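1-deoxy-D-xylulose 5-phosphate reductoisomerase (Zymomonas mobilis, PDB 1R0L) catalyses the NADPH-dependent rearrangement and reduction of 1-deoxy-D-xylulose 5-phosphate to 2-C-methyl-D-erythritol 4-phosphate in isoprenoid biosynthesis, using a divalent metal cation. Local coordinates at residues L10-S15 with I34-N39; R40-L45 with N66-A71; R56-D61 with D84-A89; W96-I101 with A121-E126. All blocks are in the same frame, centred on the assembly; numbering follows the deposited sequence.

Interaction 1 of 4, residues L10-S15 with I34-N39; sequences LGATGS and IALTAN. With NDP (NADPH dihydro-nicotinamide-adenine-dinucleotide phosphate), chain F.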
# COMPACT_ATOMS: atom_id res chain seq x y z
N LEU B 10 3.38 -28.79 4.96
CA LEU B 10 4.67 -29.49 4.97
C LEU B 10 5.52 -28.73 5.98
O LEU B 10 5.83 -27.56 5.77
CB LEU B 10 5.32 -29.44 3.59
CG LEU B 10 4.42 -29.79 2.39
CD1 LEU B 10 5.24 -29.60 1.14
CD2 LEU B 10 3.86 -31.20 2.49
N GLY B 11 5.88 -29.39 7.08
CA GLY B 11 6.67 -28.75 8.11
C GLY B 11 5.72 -28.08 9.09
O GLY B 11 5.87 -26.90 9.46
N ALA B 12 4.74 -28.85 9.54
CA ALA B 12 3.71 -28.34 10.44
C ALA B 12 4.13 -28.10 11.88
O ALA B 12 3.34 -27.58 12.65
CB ALA B 12 2.49 -29.27 10.43
N THR B 13 5.36 -28.46 12.24
CA THR B 13 5.82 -28.31 13.62
C THR B 13 6.82 -27.20 13.92
O THR B 13 7.30 -27.10 15.05
CB THR B 13 6.42 -29.61 14.11
OG1 THR B 13 7.37 -30.06 13.15
CG2 THR B 13 5.35 -30.68 14.27
N GLY B 14 7.15 -26.37 12.93
CA GLY B 14 8.10 -25.29 13.18
C GLY B 14 7.32 -24.07 13.62
O GLY B 14 6.19 -24.20 14.07
N SER B 15 7.92 -22.89 13.48
CA SER B 15 7.23 -21.66 13.85
C SER B 15 6.16 -21.35 12.79
O SER B 15 5.01 -21.05 13.13
CB SER B 15 8.23 -20.49 13.97
OG SER B 15 8.88 -20.22 12.73
N ILE B 34 -5.65 -32.33 5.08
CA ILE B 34 -5.32 -33.57 4.38
C ILE B 34 -4.08 -34.20 5.03
O ILE B 34 -4.17 -35.24 5.68
CB ILE B 34 -5.04 -33.31 2.87
CG1 ILE B 34 -6.29 -32.74 2.18
CG2 ILE B 34 -4.60 -34.57 2.20
CD1 ILE B 34 -7.52 -33.61 2.27
N ALA B 35 -2.92 -33.56 4.87
CA ALA B 35 -1.68 -34.07 5.44
C ALA B 35 -0.90 -33.04 6.23
O ALA B 35 -0.94 -31.85 5.94
CB ALA B 35 -0.80 -34.61 4.34
N LEU B 36 -0.18 -33.52 7.24
CA LEU B 36 0.67 -32.67 8.06
C LEU B 36 2.00 -33.40 8.13
O LEU B 36 2.03 -34.63 8.22
CB LEU B 36 0.13 -32.52 9.47
CG LEU B 36 -1.20 -31.80 9.68
CD1 LEU B 36 -1.42 -31.62 11.18
CD2 LEU B 36 -1.19 -30.46 8.95
N THR B 37 3.10 -32.66 8.06
CA THR B 37 4.38 -33.34 8.15
C THR B 37 5.26 -32.71 9.19
O THR B 37 5.06 -31.56 9.61
CB THR B 37 5.18 -33.34 6.82
OG1 THR B 37 5.71 -32.05 6.58
CG2 THR B 37 4.32 -33.72 5.67
N ALA B 38 6.25 -33.50 9.59
CA ALA B 38 7.26 -33.11 10.56
C ALA B 38 8.49 -33.97 10.24
O ALA B 38 8.41 -34.88 9.43
CB ALA B 38 6.77 -33.37 11.97
N ASN B 39 9.62 -33.67 10.89
CA ASN B 39 10.86 -34.42 10.67
C ASN B 39 11.16 -35.39 11.79
O ASN B 39 11.28 -36.60 11.58
CB ASN B 39 12.04 -33.47 10.55
CG ASN B 39 13.38 -34.20 10.50
OD1 ASN B 39 13.55 -35.17 9.77
ND2 ASN B 39 14.34 -33.70 11.25
PA NDP F . 12.06 -25.30 12.44
O1A NDP F . 11.65 -24.30 13.32
O2A NDP F . 12.82 -26.59 12.91
O5B NDP F . 10.84 -25.96 11.68
C5B NDP F . 11.45 -26.84 10.84
C4B NDP F . 10.26 -27.49 10.40
O4B NDP F . 10.85 -28.30 9.39
C3B NDP F . 9.53 -28.56 11.36
O3B NDP F . 8.14 -28.86 10.87
C2B NDP F . 10.44 -29.73 11.15
O2B NDP F . 10.16 -30.99 11.76
C1B NDP F . 10.61 -29.67 9.64
N9A NDP F . 11.83 -30.34 9.23
C8A NDP F . 13.06 -30.10 9.82
N7A NDP F . 13.99 -30.81 9.28
C5A NDP F . 13.40 -31.53 8.30
C6A NDP F . 13.88 -32.47 7.36
N6A NDP F . 15.18 -32.80 7.29
N1A NDP F . 13.00 -33.02 6.51
C2A NDP F . 11.69 -32.70 6.55
N3A NDP F . 11.14 -31.83 7.39
C4A NDP F . 12.05 -31.27 8.26
O3 NDP F . 12.94 -24.64 11.31
P2B NDP F . 10.02 -31.12 13.29
O1X NDP F . 9.73 -29.88 14.05
O2X NDP F . 10.67 -32.34 13.85
O3X NDP F . 11.44 -30.56 13.38
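With chi1 at 74°, Thr37 sets OG1 between its own backbone N and carbonyl carbon, where it meets the turn after Leu10, while CG2, anti to the carbonyl carbon, comes to Leu10 CD2. OG1 accepts from Gly11 N at 2.7 Å (147° at the hydrogen). The carbonyl of the same residue accepts too: Ala12 N lies 2.7 Å from Thr37 O. One threonine thus grips two successive amides of the loop, and its methyl still suits the apolar interior. A valine in its place would probably leave Gly11 N without its side-chain acceptor and the loop less firmly tied to the strand.

The loop is the glycine-rich turn of a Rossmann fold. Gly11 has a positive phi (88°), at which a CB would press on the preceding carbonyl; Gly14, the N-cap of helix 15-26, leaves room for O5B of NADPH. Between them Thr13 N bonds to ribose O3B at 3.1 Å and Thr13 OG1 is hydrogen-bonded to O3B at 2.7 Å. At the neighbouring ribose oxygen, Asn39 N donates to O2B at 2.9 Å, and the Asn39 side chain lies over a face of the adenine, CG 3.5 Å from C5A.

Helix 42-52 packs on Leu36 and Ala38, helix 83-90 reaches Ala35 and Thr37, and Leu10 bonds to strand 96-99, placing the contact at the heart of the parallel sheet.

Interaction 2 of 4, residues R40-L45 with N66-A71; sequences RNVKDL and NDLKEA. With NDP (NADPH dihydro-nicotinamide-adenine-dinucleotide phosphate), chain F.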
# COMPACT_ATOMS: atom_id res chain seq x y z
N ARG B 40 11.31 -34.85 12.99
CA ARG B 40 11.63 -35.65 14.16
C ARG B 40 10.71 -35.39 15.34
O ARG B 40 10.68 -36.16 16.28
CB ARG B 40 13.07 -35.39 14.60
CG ARG B 40 14.13 -35.76 13.58
CD ARG B 40 15.50 -35.33 14.09
NE ARG B 40 15.74 -35.82 15.45
CZ ARG B 40 15.63 -37.09 15.81
NH1 ARG B 40 15.27 -38.00 14.92
NH2 ARG B 40 15.89 -37.46 17.06
N ASN B 41 9.96 -34.29 15.28
CA ASN B 41 9.06 -33.96 16.38
C ASN B 41 7.75 -34.73 16.30
O ASN B 41 6.71 -34.15 16.01
CB ASN B 41 8.75 -32.47 16.41
CG ASN B 41 8.09 -32.05 17.70
OD1 ASN B 41 7.25 -32.78 18.24
ND2 ASN B 41 8.46 -30.88 18.22
N VAL B 42 7.81 -36.02 16.55
CA VAL B 42 6.63 -36.89 16.51
C VAL B 42 5.49 -36.46 17.46
O VAL B 42 4.32 -36.72 17.19
CB VAL B 42 7.00 -38.35 16.88
CG1 VAL B 42 5.80 -39.25 16.72
CG2 VAL B 42 8.16 -38.83 16.01
N LYS B 43 5.85 -35.82 18.57
CA LYS B 43 4.86 -35.38 19.54
C LYS B 43 3.93 -34.30 18.98
O LYS B 43 2.72 -34.51 18.87
CB LYS B 43 5.55 -34.87 20.81
CG LYS B 43 4.59 -34.43 21.90
CD LYS B 43 5.32 -33.68 23.00
CE LYS B 43 4.35 -33.12 24.03
NZ LYS B 43 5.05 -32.25 25.01
N ASP B 44 4.49 -33.14 18.62
CA ASP B 44 3.67 -32.06 18.06
C ASP B 44 2.92 -32.55 16.82
O ASP B 44 1.73 -32.26 16.66
CB ASP B 44 4.53 -30.84 17.70
CG ASP B 44 5.21 -30.21 18.92
OD1 ASP B 44 4.62 -30.27 20.02
OD2 ASP B 44 6.32 -29.65 18.78
N LEU B 45 3.61 -33.30 15.96
CA LEU B 45 3.00 -33.82 14.74
C LEU B 45 1.74 -34.63 15.01
O LEU B 45 0.68 -34.35 14.45
CB LEU B 45 3.99 -34.69 13.95
CG LEU B 45 3.30 -35.41 12.78
CD1 LEU B 45 2.73 -34.39 11.80
CD2 LEU B 45 4.28 -36.33 12.08
N ASN B 66 7.80 -45.96 13.80
CA ASN B 66 6.99 -46.66 14.79
C ASN B 66 6.42 -45.75 15.88
O ASN B 66 5.32 -46.02 16.38
CB ASN B 66 7.78 -47.81 15.42
CG ASN B 66 7.32 -49.16 14.91
OD1 ASN B 66 6.14 -49.50 14.99
ND2 ASN B 66 8.26 -49.94 14.39
N ASP B 67 7.14 -44.70 16.25
CA ASP B 67 6.63 -43.78 17.27
C ASP B 67 5.37 -43.07 16.77
O ASP B 67 4.37 -43.02 17.49
CB ASP B 67 7.68 -42.73 17.67
CG ASP B 67 8.99 -43.35 18.13
OD1 ASP B 67 9.01 -44.56 18.47
OD2 ASP B 67 10.00 -42.62 18.15
N LEU B 68 5.43 -42.53 15.55
CA LEU B 68 4.27 -41.85 14.97
C LEU B 68 3.10 -42.81 14.97
O LEU B 68 2.00 -42.49 15.42
CB LEU B 68 4.57 -41.42 13.52
CG LEU B 68 3.38 -40.85 12.74
CD1 LEU B 68 2.87 -39.60 13.43
CD2 LEU B 68 3.79 -40.55 11.32
N LYS B 69 3.34 -44.01 14.46
CA LYS B 69 2.32 -45.04 14.39
C LYS B 69 1.71 -45.33 15.77
O LYS B 69 0.51 -45.55 15.90
CB LYS B 69 2.91 -46.32 13.79
CG LYS B 69 1.87 -47.33 13.37
CD LYS B 69 2.50 -48.44 12.55
CE LYS B 69 1.48 -49.50 12.15
NZ LYS B 69 2.10 -50.60 11.37
N GLU B 70 2.55 -45.34 16.80
CA GLU B 70 2.05 -45.60 18.14
C GLU B 70 1.38 -44.37 18.72
O GLU B 70 0.38 -44.48 19.42
CB GLU B 70 3.18 -46.10 19.05
CG GLU B 70 3.48 -47.57 18.82
CD GLU B 70 4.88 -47.97 19.24
OE1 GLU B 70 5.30 -47.63 20.37
OE2 GLU B 70 5.57 -48.64 18.43
N ALA B 71 1.92 -43.19 18.42
CA ALA B 71 1.35 -41.94 18.91
C ALA B 71 -0.04 -41.71 18.32
O ALA B 71 -0.87 -41.03 18.93
CB ALA B 71 2.27 -40.77 18.54
PA NDP F . 12.06 -25.30 12.44
O1A NDP F . 11.65 -24.30 13.32
O2A NDP F . 12.82 -26.59 12.91
O5B NDP F . 10.84 -25.96 11.68
C5B NDP F . 11.45 -26.84 10.84
C4B NDP F . 10.26 -27.49 10.40
O4B NDP F . 10.85 -28.30 9.39
C3B NDP F . 9.53 -28.56 11.36
O3B NDP F . 8.14 -28.86 10.87
C2B NDP F . 10.44 -29.73 11.15
O2B NDP F . 10.16 -30.99 11.76
C1B NDP F . 10.61 -29.67 9.64
N9A NDP F . 11.83 -30.34 9.23
C8A NDP F . 13.06 -30.10 9.82
N7A NDP F . 13.99 -30.81 9.28
C5A NDP F . 13.40 -31.53 8.30
C6A NDP F . 13.88 -32.47 7.36
N6A NDP F . 15.18 -32.80 7.29
N1A NDP F . 13.00 -33.02 6.51
C2A NDP F . 11.69 -32.70 6.55
N3A NDP F . 11.14 -31.83 7.39
C4A NDP F . 12.05 -31.27 8.26
O3 NDP F . 12.94 -24.64 11.31
P2B NDP F . 10.02 -31.12 13.29
O1X NDP F . 9.73 -29.88 14.05
O2X NDP F . 10.67 -32.34 13.85
O3X NDP F . 11.44 -30.56 13.38
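Val42 and Leu45, on the first turn of helix 42-52, meet helix 65-71 in the Rossmann fold, where strand 56-59 joins the two helices in sequence and supplies Ile59 beneath them. The apolar contacts come first. Val42 points CG1 anti to its backbone N (chi1 -175°), which lays this methyl over the backbone of Leu68, 3.5 Å from Leu68 CA, with Ala71 CB at 4.3 Å. Leu45 CD2 meets Leu68 CD1 at 3.8 Å, the two leucines crossing at a slant. Small or branched hydrocarbon suits a place between two helices and a sheet.

The ionic contact is peripheral: Arg40, just ahead of the helix, extends its side chain away from it to a salt bridge with Asp61.

Hydrogen bonds form the third group, two to NADPH and one that caps the helix. Arg40 N and Asn41 N both donate to O2X of the 2'-phosphate, at 2.7 Å and 2.5 Å. Two amides on one phosphate oxygen, beside a helix N-terminus whose dipole probably helps, fit an enzyme that cannot use NADH. Asn41 also serves as N-cap, a role its short amide suits: Asp44 N donates to Asn41 OD1 at 2.8 Å, from 36° above the plane of the side-chain carbonyl.

Interaction 3 of 4, residues R56-D61 with D84-A89; sequences RAVIAD and DALVEA. With NDP (NADPH dihydro-nicotinamide-adenine-dinucleotide phosphate), chain F.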
# COMPACT_ATOMS: atom_id res chain seq x y z
N ARG B 56 -3.60 -37.76 6.99
CA ARG B 56 -2.32 -38.43 7.08
C ARG B 56 -1.31 -37.57 7.79
O ARG B 56 -1.36 -36.34 7.73
CB ARG B 56 -1.80 -38.78 5.68
CG ARG B 56 -0.48 -39.54 5.67
CD ARG B 56 -0.05 -39.86 4.24
NE ARG B 56 -1.04 -40.68 3.55
CZ ARG B 56 -1.01 -41.00 2.26
NH1 ARG B 56 -0.03 -40.58 1.46
NH2 ARG B 56 -1.98 -41.74 1.75
N ALA B 57 -0.40 -38.23 8.50
CA ALA B 57 0.67 -37.57 9.24
C ALA B 57 1.94 -38.25 8.76
O ALA B 57 2.01 -39.48 8.71
CB ALA B 57 0.48 -37.77 10.72
N VAL B 58 2.94 -37.47 8.37
CA VAL B 58 4.18 -38.05 7.88
C VAL B 58 5.37 -37.52 8.65
O VAL B 58 5.52 -36.32 8.84
CB VAL B 58 4.38 -37.75 6.38
CG1 VAL B 58 5.62 -38.43 5.85
CG2 VAL B 58 3.17 -38.21 5.62
N ILE B 59 6.18 -38.45 9.13
CA ILE B 59 7.37 -38.10 9.87
C ILE B 59 8.51 -38.39 8.87
O ILE B 59 8.61 -39.49 8.34
CB ILE B 59 7.44 -38.94 11.18
CG1 ILE B 59 8.54 -38.40 12.11
CG2 ILE B 59 7.62 -40.41 10.85
CD1 ILE B 59 8.30 -37.00 12.62
N ALA B 60 9.32 -37.36 8.58
CA ALA B 60 10.43 -37.44 7.63
C ALA B 60 11.42 -38.54 7.96
O ALA B 60 11.72 -39.40 7.13
CB ALA B 60 11.16 -36.11 7.56
N ASP B 61 11.93 -38.50 9.19
CA ASP B 61 12.89 -39.48 9.66
C ASP B 61 12.25 -40.88 9.64
O ASP B 61 11.29 -41.14 10.35
CB ASP B 61 13.36 -39.08 11.07
CG ASP B 61 14.42 -40.01 11.61
OD1 ASP B 61 15.37 -39.56 12.27
OD2 ASP B 61 14.29 -41.21 11.38
N ASP B 84 10.35 -40.01 0.75
CA ASP B 84 9.35 -40.20 -0.30
C ASP B 84 7.93 -39.93 0.18
O ASP B 84 7.10 -39.40 -0.56
CB ASP B 84 9.44 -41.61 -0.89
CG ASP B 84 10.75 -41.85 -1.63
OD1 ASP B 84 11.25 -40.92 -2.29
OD2 ASP B 84 11.28 -42.99 -1.56
N ALA B 85 7.66 -40.28 1.44
CA ALA B 85 6.34 -40.08 2.01
C ALA B 85 6.00 -38.60 1.99
O ALA B 85 4.83 -38.22 1.84
CB ALA B 85 6.30 -40.62 3.44
N LEU B 86 7.02 -37.75 2.13
CA LEU B 86 6.77 -36.31 2.11
C LEU B 86 6.28 -35.94 0.71
O LEU B 86 5.26 -35.27 0.56
CB LEU B 86 8.04 -35.51 2.44
CG LEU B 86 8.70 -35.57 3.82
CD1 LEU B 86 9.95 -34.68 3.82
CD2 LEU B 86 7.71 -35.13 4.92
N VAL B 87 7.01 -36.38 -0.31
CA VAL B 87 6.65 -36.10 -1.69
C VAL B 87 5.24 -36.62 -1.98
O VAL B 87 4.43 -35.94 -2.63
CB VAL B 87 7.64 -36.75 -2.66
CG1 VAL B 87 7.14 -36.62 -4.09
CG2 VAL B 87 8.99 -36.08 -2.53
N GLU B 88 4.94 -37.82 -1.51
CA GLU B 88 3.63 -38.42 -1.70
C GLU B 88 2.52 -37.59 -1.05
O GLU B 88 1.44 -37.44 -1.62
CB GLU B 88 3.61 -39.83 -1.13
CG GLU B 88 4.40 -40.84 -1.95
CD GLU B 88 4.58 -42.16 -1.22
OE1 GLU B 88 3.59 -42.67 -0.66
OE2 GLU B 88 5.72 -42.68 -1.19
N ALA B 89 2.79 -37.07 0.15
CA ALA B 89 1.83 -36.25 0.88
C ALA B 89 1.61 -34.94 0.13
O ALA B 89 0.49 -34.41 0.11
CB ALA B 89 2.32 -35.95 2.30
PA NDP F . 12.06 -25.30 12.44
O1A NDP F . 11.65 -24.30 13.32
O2A NDP F . 12.82 -26.59 12.91
O5B NDP F . 10.84 -25.96 11.68
C5B NDP F . 11.45 -26.84 10.84
C4B NDP F . 10.26 -27.49 10.40
O4B NDP F . 10.85 -28.30 9.39
C3B NDP F . 9.53 -28.56 11.36
O3B NDP F . 8.14 -28.86 10.87
C2B NDP F . 10.44 -29.73 11.15
O2B NDP F . 10.16 -30.99 11.76
C1B NDP F . 10.61 -29.67 9.64
N9A NDP F . 11.83 -30.34 9.23
C8A NDP F . 13.06 -30.10 9.82
N7A NDP F . 13.99 -30.81 9.28
C5A NDP F . 13.40 -31.53 8.30
C6A NDP F . 13.88 -32.47 7.36
N6A NDP F . 15.18 -32.80 7.29
N1A NDP F . 13.00 -33.02 6.51
C2A NDP F . 11.69 -32.70 6.55
N3A NDP F . 11.14 -31.83 7.39
C4A NDP F . 12.05 -31.27 8.26
O3 NDP F . 12.94 -24.64 11.31
P2B NDP F . 10.02 -31.12 13.29
O1X NDP F . 9.73 -29.88 14.05
O2X NDP F . 10.67 -32.34 13.85
O3X NDP F . 11.44 -30.56 13.38
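Val58 spreads its two methyls over one flank of helix 83-90. CG1, anti to the backbone N (chi1 -176°), faces Ala85 CB and also meets Leu86 CD2 at 4.0 Å; CG2 lies alongside, 4.1 Å from Ala89 CB. A single beta-branched residue therefore spans a full turn of the helix, touching residues at positions i, i+1 and i+4 of it. Valine fits because the strand backbone accommodates its branching, and the small methyls of Ala85 and Ala89 let the strand and helix axes approach to 8.2 Å.

The two elements run nearly opposite ways, 148° apart, as the chain must when a helix returns beside a parallel sheet. Ala57 and Ile59 turn to the other side of the strand, where Leu45 and Val42 of helix 42-52 cover Ile59.

At the end of the strand the contact changes from protein against protein to protein against cofactor. Leu86 carries its branch forward with an extended second torsion (chi2 180°), so that CD1 reaches Ala60 CB at 4.2 Å and C2A of the adenine at 3.8 Å. Ala60 CB approaches the same C2A at 3.6 Å, and the short alanine side chain suits a place this near the base. At the opposite end Arg56 is held by Glu78, its charge 4.7 Å from Glu88 (NH1 to OE1) and not in contact.

Ala60, just past the strand, and Leu86 of the helix form an apolar wall near C2A of the adenine, at the C-terminal ends of the strands as in Rossmann folds generally.

Interaction 4 of 4, residues W96-I101 with A121-E126; sequences WTMAAI and ALANKE. With NDP (NADPH dihydro-nicotinamide-adenine-dinucleotide phosphate), chain F.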
# COMPACT_ATOMS: atom_id res chain seq x y z
N TRP B 96 -4.82 -26.13 -0.95
CA TRP B 96 -3.90 -25.14 -0.40
C TRP B 96 -2.78 -25.88 0.33
O TRP B 96 -3.04 -26.68 1.24
CB TRP B 96 -4.63 -24.24 0.58
CG TRP B 96 -3.83 -23.08 1.05
CD1 TRP B 96 -3.66 -21.89 0.41
CD2 TRP B 96 -3.14 -22.96 2.30
NE1 TRP B 96 -2.92 -21.03 1.18
CE2 TRP B 96 -2.59 -21.66 2.35
CE3 TRP B 96 -2.95 -23.82 3.39
CZ2 TRP B 96 -1.85 -21.21 3.45
CZ3 TRP B 96 -2.22 -23.36 4.48
CH2 TRP B 96 -1.68 -22.07 4.50
N THR B 97 -1.53 -25.63 -0.06
CA THR B 97 -0.37 -26.29 0.55
C THR B 97 0.63 -25.29 1.11
O THR B 97 1.08 -24.38 0.40
CB THR B 97 0.40 -27.17 -0.49
OG1 THR B 97 -0.45 -28.21 -1.00
CG2 THR B 97 1.60 -27.82 0.15
N MET B 98 0.97 -25.45 2.39
CA MET B 98 1.94 -24.59 3.05
C MET B 98 3.29 -25.31 2.97
O MET B 98 3.49 -26.36 3.59
CB MET B 98 1.56 -24.39 4.53
CG MET B 98 2.66 -23.79 5.40
SD MET B 98 3.23 -22.18 4.81
CE MET B 98 2.12 -21.10 5.59
N ALA B 99 4.21 -24.76 2.17
CA ALA B 99 5.52 -25.38 2.04
C ALA B 99 6.42 -24.73 3.07
O ALA B 99 7.01 -23.67 2.82
CB ALA B 99 6.06 -25.17 0.64
N ALA B 100 6.53 -25.37 4.24
CA ALA B 100 7.35 -24.87 5.34
C ALA B 100 8.57 -25.73 5.68
O ALA B 100 9.21 -25.52 6.70
CB ALA B 100 6.49 -24.69 6.61
N ILE B 101 8.89 -26.71 4.83
CA ILE B 101 10.06 -27.55 5.04
C ILE B 101 11.21 -26.78 4.36
O ILE B 101 11.21 -26.58 3.15
CB ILE B 101 9.91 -28.95 4.36
CG1 ILE B 101 8.75 -29.73 5.00
CG2 ILE B 101 11.19 -29.73 4.48
CD1 ILE B 101 8.56 -31.14 4.42
N ALA B 121 1.48 -21.87 -0.69
CA ALA B 121 2.03 -20.78 0.10
C ALA B 121 3.52 -21.13 0.34
O ALA B 121 3.86 -22.14 0.99
CB ALA B 121 1.27 -20.65 1.42
N LEU B 122 4.40 -20.31 -0.21
CA LEU B 122 5.81 -20.58 -0.09
C LEU B 122 6.46 -19.96 1.15
O LEU B 122 6.51 -18.74 1.31
CB LEU B 122 6.52 -20.10 -1.36
CG LEU B 122 8.00 -20.48 -1.48
CD1 LEU B 122 8.14 -22.00 -1.54
CD2 LEU B 122 8.57 -19.84 -2.73
N ALA B 123 6.94 -20.82 2.05
CA ALA B 123 7.62 -20.35 3.25
C ALA B 123 9.08 -20.74 3.05
O ALA B 123 9.98 -20.12 3.58
CB ALA B 123 7.04 -21.03 4.48
N ASN B 124 9.27 -21.78 2.25
CA ASN B 124 10.58 -22.31 1.87
C ASN B 124 11.19 -21.32 0.86
O ASN B 124 11.18 -21.59 -0.35
CB ASN B 124 10.37 -23.67 1.20
CG ASN B 124 11.65 -24.30 0.74
OD1 ASN B 124 12.51 -23.63 0.16
ND2 ASN B 124 11.81 -25.59 0.97
N LYS B 125 11.70 -20.18 1.32
CA LYS B 125 12.28 -19.17 0.41
C LYS B 125 13.49 -19.71 -0.33
O LYS B 125 13.71 -19.37 -1.48
CB LYS B 125 12.77 -17.92 1.13
CG LYS B 125 12.14 -17.59 2.43
CD LYS B 125 13.19 -16.98 3.35
CE LYS B 125 12.81 -15.59 3.78
NZ LYS B 125 13.86 -14.96 4.61
N GLU B 126 14.28 -20.51 0.36
CA GLU B 126 15.48 -21.12 -0.20
C GLU B 126 15.23 -21.76 -1.56
O GLU B 126 16.12 -21.81 -2.41
CB GLU B 126 16.02 -22.18 0.77
CG GLU B 126 16.61 -21.64 2.08
CD GLU B 126 15.64 -20.79 2.86
OE1 GLU B 126 14.43 -21.03 2.72
OE2 GLU B 126 16.08 -19.89 3.62
PA NDP F . 12.06 -25.30 12.44
O1A NDP F . 11.65 -24.30 13.32
O2A NDP F . 12.82 -26.59 12.91
O5B NDP F . 10.84 -25.96 11.68
C5B NDP F . 11.45 -26.84 10.84
C4B NDP F . 10.26 -27.49 10.40
O4B NDP F . 10.85 -28.30 9.39
C3B NDP F . 9.53 -28.56 11.36
O3B NDP F . 8.14 -28.86 10.87
C2B NDP F . 10.44 -29.73 11.15
O2B NDP F . 10.16 -30.99 11.76
C1B NDP F . 10.61 -29.67 9.64
N9A NDP F . 11.83 -30.34 9.23
C8A NDP F . 13.06 -30.10 9.82
N7A NDP F . 13.99 -30.81 9.28
C5A NDP F . 13.40 -31.53 8.30
C6A NDP F . 13.88 -32.47 7.36
N6A NDP F . 15.18 -32.80 7.29
N1A NDP F . 13.00 -33.02 6.51
C2A NDP F . 11.69 -32.70 6.55
N3A NDP F . 11.14 -31.83 7.39
C4A NDP F . 12.05 -31.27 8.26
O3 NDP F . 12.94 -24.64 11.31
P2B NDP F . 10.02 -31.12 13.29
O1X NDP F . 9.73 -29.88 14.05
O2X NDP F . 10.67 -32.34 13.85
O3X NDP F . 11.44 -30.56 13.38
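Ala121 fills the tight half of this contact, its backbone N and O both bonded to strand 96-99 and its methyl set obliquely against the Trp96 ring, 3.8 Å from CZ2. The strands run parallel: Ala121 N donates to Thr97 O at 2.8 Å, Ala99 N to Ala121 O at 2.9 Å with a nearly straight 167° bond. Met98, bent at chi2 and chi3, brings SD to within 4.0 Å of Ala123 CB, on the face that helices 15-26 and 267-275 cover. Alanines suit the middle, where helices crowd both faces; Trp96, near the start of its strand, covers Ala121, and its NE1 is hydrogen-bonded to Thr273 O.

Polar bonds continue the contact past the strand end. Ala99 O takes Ala123 N at 3.0 Å and, weakly, Asn124 N. The Asn124 amide donates to Ile101 O, by a bond whose very short modelled length is doubtful, while OD1 is taken by Ser127. The looser side is that of Lys125 and Glu126, partly exposed and without contact to 96-101; Lys125 forms long, weak ion pairs with Asp150 and Glu221, predicted metal ligands.

Ile101, with CG2 anti to its backbone N, lays this methyl 3.6 Å from N3A of the adenine. An alanine here is likely to leave that side of the base without hydrocarbon cover and freer to shift.

The strand bonds are backbone to backbone and indifferent to side chains, whereas the polar groups gather just past the strand ends, which is consistent with the predicted NADPH sites at Asn124 and Glu126 and the predicted substrate site at Lys125.

How the interactions relate
Interactions 1, 3 and 4 lie along one parallel sheet. Strand 31-38 lies beside 56-59, and Ala38 O is 2.8 Å from Ala60 N, probably a hydrogen bond; 10-15 meets 96-101 through Leu10 O to Ala100 N, also 2.8 Å. Interaction 2 covers one side of this sheet, Ala38 CB touching Leu45 CB at 3.7 Å, and its centre is about 22 Å from that of interaction 4. NADPH draws all four together: interaction 2 holds the 2'-phosphate, interaction 1 the ribose, and the adenine lies between Asn39 and, on its opposite side, Ile101, which meets Leu86 at 3.8 Å (CD1 to CD1). Interaction 4 alone leads on toward the predicted substrate and metal site.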